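RPA0582 (Rhodopseudomonas palustris, PDB 3HHL) is of unknown function but belongs to the DUF1330 family and has an alpha-beta-barrel fold, its two chains probably pairing through their sheets. Local coordinates at the interface of chains A and B. Coordinates in Å, arbitrary orientation; residue numbers count along the deposited sequence, not the author numbering. Chains: chain A, RPA0582; chain B, RPA0582.

Contact 1: the interface of chains A and B. Residues chain A 77-79, 83; chain B 12-13, 15-16.
B:Val12 of helix 10-18 packs on A:Leu77, A:Leu79 and A:Gln83, where strand 71-78 of the other DUF1330-family chain runs into a loop. From the CB of B:Val12 the two branches part. CG1, anti to the backbone N (chi1 169°), points at the main chain, with the carbonyl O of A:Met78, a selenomethionine, 3.4 Å from it. CG2 of B:Val12 turns to the amide of A:Gln83, tip to tip, 3.7 Å from its CD. That amide is held within chain A by a somewhat bent bond: A:Gln83 NE2 donates to A:Met78 O over 2.8 Å, meeting a lone pair in the carbonyl plane, with the acceptor close to the plane of the amide. An alanine in place of A:Gln83 would probably leave that carbonyl without its side-chain donor and open a gap beside CG2 of B:Val12. One turn along the helix, CB of B:Phe16 meets CD2 of A:Leu77 at 3.6 Å, the two side chains crossing at about a right angle. CD2 of A:Leu79 lies over one face of the B:Phe16 ring, toward its rim, 3.9 Å from CD1. The other branch, CD1 of A:Leu79, touches B:Val12 CG1 and the ring of B:Phe13.

Contact 2: the interface of chains A and B. Residues chain A 78, 81-82, 85; chain B 5, 124-125.
B:Arg125 leaves its strand with CG anti to the carbonyl carbon (chi1 -58°) and bends again at chi2 (-68°), which turns its guanidinium toward the carboxylate of A:Glu85, whose chain is extended beyond CG. NE of B:Arg125 donates to OE1 of A:Glu85 over 2.9 Å, a hydrogen bond with 146° at the hydrogen that is also a salt bridge. The acceptor lies at the edge of the guanidinium, in its plane, whereas NE approaches on the syn side of OE1, tilted out of the carboxylate plane. Within chain B, NH1 of B:Arg125 donates to the carbonyl O of B:Ser124 at 2.7 Å from above the carbonyl plane, which would help fix the rotation of the guanidinium. CD of A:Pro82 covers part of one guanidinium face, 3.9 Å from CZ of B:Arg125. The same proline and A:Gly81 pack against B:His5: the A:Gly81 carbonyl carbon C lies over the imidazole, 3.4 Å from ND1, and A:Pro82 CB is 3.6 Å from CE1 of B:His5. B:Ser124 OG donates to B:His5 O at 2.7 Å, tying this N-terminal loop to the strand. The chain A loop after strand 71-78 thus lies against the start of chain B strand 124-131 and its neighbouring N-terminal segment.

Contact 3: the interface of chains A and B. Residues chain A 26, 28, 71, 92, 129; chain B 28, 71, 90, 92.
A:Ile92 and B:Ile92 meet at the apolar centre, their CD1 methyls 4.0 Å apart, and each methyl also caps a tryptophan of the opposite chain. CD1 of B:Ile92 sits over the middle of the A:Trp71 indole, 3.4 Å from CE2, and CD1 of A:Ile92 covers B:Trp71 in the same way, a CH-pi contact made twice. The extended isoleucines (chi2 164° in chain A, 169° in chain B) bring these terminal methyls to the ring faces. Beside them A:Leu28 and B:Leu28 reach toward each other tip to tip, CD2 of the former 4.1 Å from CD1 of the latter. Farther out, A:Leu129 puts one branch on each of two partners: CD2 lies 3.6 Å from CB of B:Val90, and CD1 is 4.0 Å from CH2 of B:Trp71. At the polar rim, the indole N-H of B:Trp71 donates from NE1 to ND1 of A:His26 over 3.0 Å, with 158° at the hydrogen. NE1 lies close to the imidazole plane and ND1 close to the indole plane, an edge-on bond that would limit turning of the indole. The isoleucine, tryptophan and leucine contacts, made from both chains, join strands 25-33 and 89-95 with A:Trp71 and B:Trp71, probably forming a dimer's apolar core.

Contact 1: the interface of chains A and B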
# COMPACT_ATOMS: atom_id res chain seq x y z
N LEU A 77 3.77 4.78 -10.76
CA LEU A 77 2.81 5.88 -10.91
C LEU A 77 1.80 5.91 -9.79
O LEU A 77 1.28 4.85 -9.39
CB LEU A 77 2.02 5.74 -12.20
CG LEU A 77 1.36 7.02 -12.71
CD1 LEU A 77 2.46 7.89 -13.24
CD2 LEU A 77 0.31 6.72 -13.79
N MSE A 78 1.52 7.12 -9.27
CA MSE A 78 0.33 7.31 -8.42
C MSE A 78 -0.85 7.59 -9.35
O MSE A 78 -1.05 8.72 -9.76
CB MSE A 78 0.54 8.45 -7.42
CG MSE A 78 -0.66 8.72 -6.53
SE MSE A 78 -0.94 7.28 -5.21
CE MSE A 78 0.78 7.33 -4.34
N LEU A 79 -1.57 6.54 -9.75
CA LEU A 79 -2.62 6.69 -10.75
C LEU A 79 -3.84 7.37 -10.13
O LEU A 79 -4.42 8.25 -10.75
CB LEU A 79 -3.00 5.32 -11.36
CG LEU A 79 -4.08 5.39 -12.45
CD1 LEU A 79 -3.64 6.39 -13.47
CD2 LEU A 79 -4.34 4.05 -13.11
N GLN A 83 -0.21 13.76 -6.65
CA GLN A 83 1.10 13.53 -7.28
C GLN A 83 2.31 13.78 -6.39
O GLN A 83 3.40 13.29 -6.67
CB GLN A 83 1.26 14.32 -8.58
CG GLN A 83 0.44 13.73 -9.75
CD GLN A 83 0.72 12.23 -10.07
OE1 GLN A 83 1.64 11.90 -10.85
NE2 GLN A 83 -0.12 11.33 -9.54
N VAL B 12 -2.57 12.34 -15.71
CA VAL B 12 -1.89 11.21 -15.08
C VAL B 12 -2.25 9.90 -15.76
O VAL B 12 -1.39 9.03 -15.94
CB VAL B 12 -2.24 11.15 -13.57
CG1 VAL B 12 -1.77 9.82 -12.91
CG2 VAL B 12 -1.67 12.39 -12.86
N PHE B 13 -3.49 9.73 -16.19
CA PHE B 13 -3.79 8.54 -16.98
C PHE B 13 -3.01 8.53 -18.30
O PHE B 13 -2.69 7.45 -18.82
CB PHE B 13 -5.28 8.41 -17.24
CG PHE B 13 -5.69 7.05 -17.73
CD1 PHE B 13 -5.75 5.97 -16.87
CD2 PHE B 13 -6.00 6.84 -19.06
CE1 PHE B 13 -6.12 4.73 -17.30
CE2 PHE B 13 -6.37 5.57 -19.50
CZ PHE B 13 -6.42 4.52 -18.60
N GLN B 15 0.05 9.63 -18.62
CA GLN B 15 1.31 9.12 -18.14
C GLN B 15 1.32 7.58 -17.98
O GLN B 15 2.34 6.94 -18.22
CB GLN B 15 1.68 9.76 -16.81
CG GLN B 15 2.23 11.17 -16.93
CD GLN B 15 2.47 11.87 -15.59
OE1 GLN B 15 1.74 11.67 -14.63
NE2 GLN B 15 3.49 12.70 -15.55
N PHE B 16 0.19 7.02 -17.52
CA PHE B 16 0.05 5.58 -17.32
C PHE B 16 0.19 4.87 -18.67
O PHE B 16 0.99 3.97 -18.81
CB PHE B 16 -1.32 5.32 -16.67
CG PHE B 16 -1.66 3.89 -16.49
CD1 PHE B 16 -1.31 3.23 -15.34
CD2 PHE B 16 -2.42 3.23 -17.43
CE1 PHE B 16 -1.63 1.88 -15.14
CE2 PHE B 16 -2.74 1.89 -17.26
CZ PHE B 16 -2.34 1.22 -16.11

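Contact 2: the interface of chains A and B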
# COMPACT_ATOMS: atom_id res chain seq x y z
N MSE A 78 1.52 7.12 -9.27
CA MSE A 78 0.33 7.31 -8.42
C MSE A 78 -0.85 7.59 -9.35
O MSE A 78 -1.05 8.72 -9.76
CB MSE A 78 0.54 8.45 -7.42
CG MSE A 78 -0.66 8.72 -6.53
SE MSE A 78 -0.94 7.28 -5.21
CE MSE A 78 0.78 7.33 -4.34
N GLY A 81 -4.64 9.41 -6.57
CA GLY A 81 -4.03 9.99 -5.39
C GLY A 81 -3.38 11.29 -5.78
O GLY A 81 -3.45 11.71 -6.93
N PRO A 82 -2.73 11.95 -4.82
CA PRO A 82 -2.01 13.20 -5.10
C PRO A 82 -0.65 12.96 -5.69
O PRO A 82 0.03 12.06 -5.22
CB PRO A 82 -1.83 13.80 -3.72
CG PRO A 82 -1.83 12.63 -2.77
CD PRO A 82 -2.65 11.55 -3.41
N GLU A 85 2.65 12.36 -3.71
CA GLU A 85 2.84 11.12 -2.99
C GLU A 85 3.58 10.20 -3.94
O GLU A 85 3.10 9.91 -5.03
CB GLU A 85 1.51 10.53 -2.57
CG GLU A 85 1.44 10.11 -1.15
CD GLU A 85 0.04 9.78 -0.72
OE1 GLU A 85 -0.43 8.68 -1.11
OE2 GLU A 85 -0.60 10.60 -0.02
N HIS B 5 -9.30 11.47 -2.98
CA HIS B 5 -9.05 11.15 -4.36
C HIS B 5 -9.81 9.91 -4.72
O HIS B 5 -9.61 8.86 -4.13
CB HIS B 5 -7.55 10.95 -4.58
CG HIS B 5 -6.71 12.06 -4.04
ND1 HIS B 5 -6.12 13.02 -4.85
CD2 HIS B 5 -6.38 12.37 -2.77
CE1 HIS B 5 -5.46 13.86 -4.08
NE2 HIS B 5 -5.60 13.50 -2.82
N SER B 124 -9.04 7.22 -1.64
CA SER B 124 -8.38 6.00 -2.12
C SER B 124 -7.00 6.29 -2.66
O SER B 124 -6.70 7.43 -2.96
CB SER B 124 -9.17 5.34 -3.25
OG SER B 124 -9.26 6.18 -4.39
N ARG B 125 -6.18 5.26 -2.81
CA ARG B 125 -4.93 5.34 -3.58
C ARG B 125 -4.90 4.20 -4.54
O ARG B 125 -5.35 3.12 -4.19
CB ARG B 125 -3.70 5.26 -2.69
CG ARG B 125 -3.65 6.31 -1.65
CD ARG B 125 -3.44 7.67 -2.28
NE ARG B 125 -3.35 8.67 -1.23
CZ ARG B 125 -4.39 9.31 -0.71
NH1 ARG B 125 -5.63 9.11 -1.13
NH2 ARG B 125 -4.19 10.20 0.24

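Contact 3: the interface of chains A and B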
# COMPACT_ATOMS: atom_id res chain seq x y z
N HIS A 26 0.70 -9.36 7.85
CA HIS A 26 1.33 -8.78 6.72
C HIS A 26 1.49 -7.32 7.00
O HIS A 26 0.56 -6.63 7.39
CB HIS A 26 0.51 -9.04 5.48
CG HIS A 26 0.74 -10.39 4.91
ND1 HIS A 26 0.20 -10.79 3.70
CD2 HIS A 26 1.44 -11.46 5.38
CE1 HIS A 26 0.57 -12.03 3.46
NE2 HIS A 26 1.31 -12.47 4.46
N LEU A 28 2.49 -4.00 5.27
CA LEU A 28 2.68 -3.22 4.03
C LEU A 28 3.48 -1.97 4.34
O LEU A 28 3.05 -1.14 5.12
CB LEU A 28 1.35 -2.88 3.40
CG LEU A 28 1.33 -2.00 2.15
CD1 LEU A 28 2.15 -2.54 0.99
CD2 LEU A 28 -0.16 -1.79 1.75
N TRP A 71 6.21 -9.94 -0.94
CA TRP A 71 5.92 -9.22 -2.20
C TRP A 71 6.64 -7.92 -2.19
O TRP A 71 6.78 -7.28 -1.17
CB TRP A 71 4.42 -8.93 -2.38
CG TRP A 71 4.08 -7.95 -3.48
CD1 TRP A 71 3.89 -8.24 -4.77
CD2 TRP A 71 3.91 -6.54 -3.36
NE1 TRP A 71 3.62 -7.11 -5.50
CE2 TRP A 71 3.62 -6.05 -4.65
CE3 TRP A 71 3.97 -5.66 -2.31
CZ2 TRP A 71 3.38 -4.72 -4.91
CZ3 TRP A 71 3.73 -4.32 -2.56
CH2 TRP A 71 3.44 -3.86 -3.87
N ILE A 92 5.68 -5.92 1.07
CA ILE A 92 4.95 -6.57 2.15
C ILE A 92 5.83 -7.57 2.83
O ILE A 92 6.40 -8.42 2.18
CB ILE A 92 3.65 -7.24 1.69
CG1 ILE A 92 2.64 -6.18 1.16
CG2 ILE A 92 3.06 -8.10 2.85
CD1 ILE A 92 1.47 -6.82 0.31
N LEU A 129 -1.82 -5.72 8.24
CA LEU A 129 -2.99 -6.40 7.73
C LEU A 129 -3.05 -7.88 8.11
O LEU A 129 -2.04 -8.50 8.33
CB LEU A 129 -3.06 -6.25 6.24
CG LEU A 129 -2.91 -4.81 5.72
CD1 LEU A 129 -1.49 -4.60 5.13
CD2 LEU A 129 -3.99 -4.47 4.72
N LEU B 28 -1.74 -1.65 -6.58
CA LEU B 28 -2.02 -1.64 -5.14
C LEU B 28 -3.14 -0.63 -4.90
O LEU B 28 -2.99 0.55 -5.24
CB LEU B 28 -0.78 -1.27 -4.36
CG LEU B 28 -0.91 -1.04 -2.86
CD1 LEU B 28 -1.48 -2.25 -2.09
CD2 LEU B 28 0.49 -0.64 -2.31
N TRP B 71 -3.21 -10.50 -4.14
CA TRP B 71 -3.07 -10.41 -2.67
C TRP B 71 -4.10 -9.49 -2.12
O TRP B 71 -4.45 -8.51 -2.74
CB TRP B 71 -1.69 -9.88 -2.28
CG TRP B 71 -1.56 -9.49 -0.82
CD1 TRP B 71 -1.20 -10.28 0.20
CD2 TRP B 71 -1.77 -8.19 -0.26
NE1 TRP B 71 -1.18 -9.58 1.38
CE2 TRP B 71 -1.54 -8.30 1.13
CE3 TRP B 71 -2.13 -6.97 -0.79
CZ2 TRP B 71 -1.63 -7.24 1.98
CZ3 TRP B 71 -2.25 -5.92 0.04
CH2 TRP B 71 -2.00 -6.05 1.43
N VAL B 90 -7.90 -3.27 0.98
CA VAL B 90 -6.51 -3.17 0.60
C VAL B 90 -6.17 -4.42 -0.19
O VAL B 90 -6.29 -5.51 0.32
CB VAL B 90 -5.58 -3.06 1.84
CG1 VAL B 90 -4.11 -2.85 1.44
CG2 VAL B 90 -6.02 -1.92 2.69
N ILE B 92 -3.98 -6.09 -4.04
CA ILE B 92 -3.17 -5.92 -5.23
C ILE B 92 -3.78 -6.70 -6.37
O ILE B 92 -4.03 -7.89 -6.24
CB ILE B 92 -1.69 -6.38 -5.02
CG1 ILE B 92 -0.99 -5.50 -3.95
CG2 ILE B 92 -0.95 -6.35 -6.35
CD1 ILE B 92 0.40 -6.07 -3.49

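Contact 1 and contact 2 are neighbours, the centres of their C-alpha atoms about 9 Å apart, and they share A:Met78 at the end of strand 71-78. The C-alpha centre of contact 3 lies about 20 Å from that of contact 1 and about 17 Å from that of contact 2. Strand 71-78 of chain A connects all three, beginning in contact 3 and ending where the other two meet. A single strand with its following loop thus reaches from the near-symmetric centre to the helix and N-terminal segment of chain B. Such a spread is consistent with an alpha-beta-barrel dimer, although the structure alone does not show that it forms in solution.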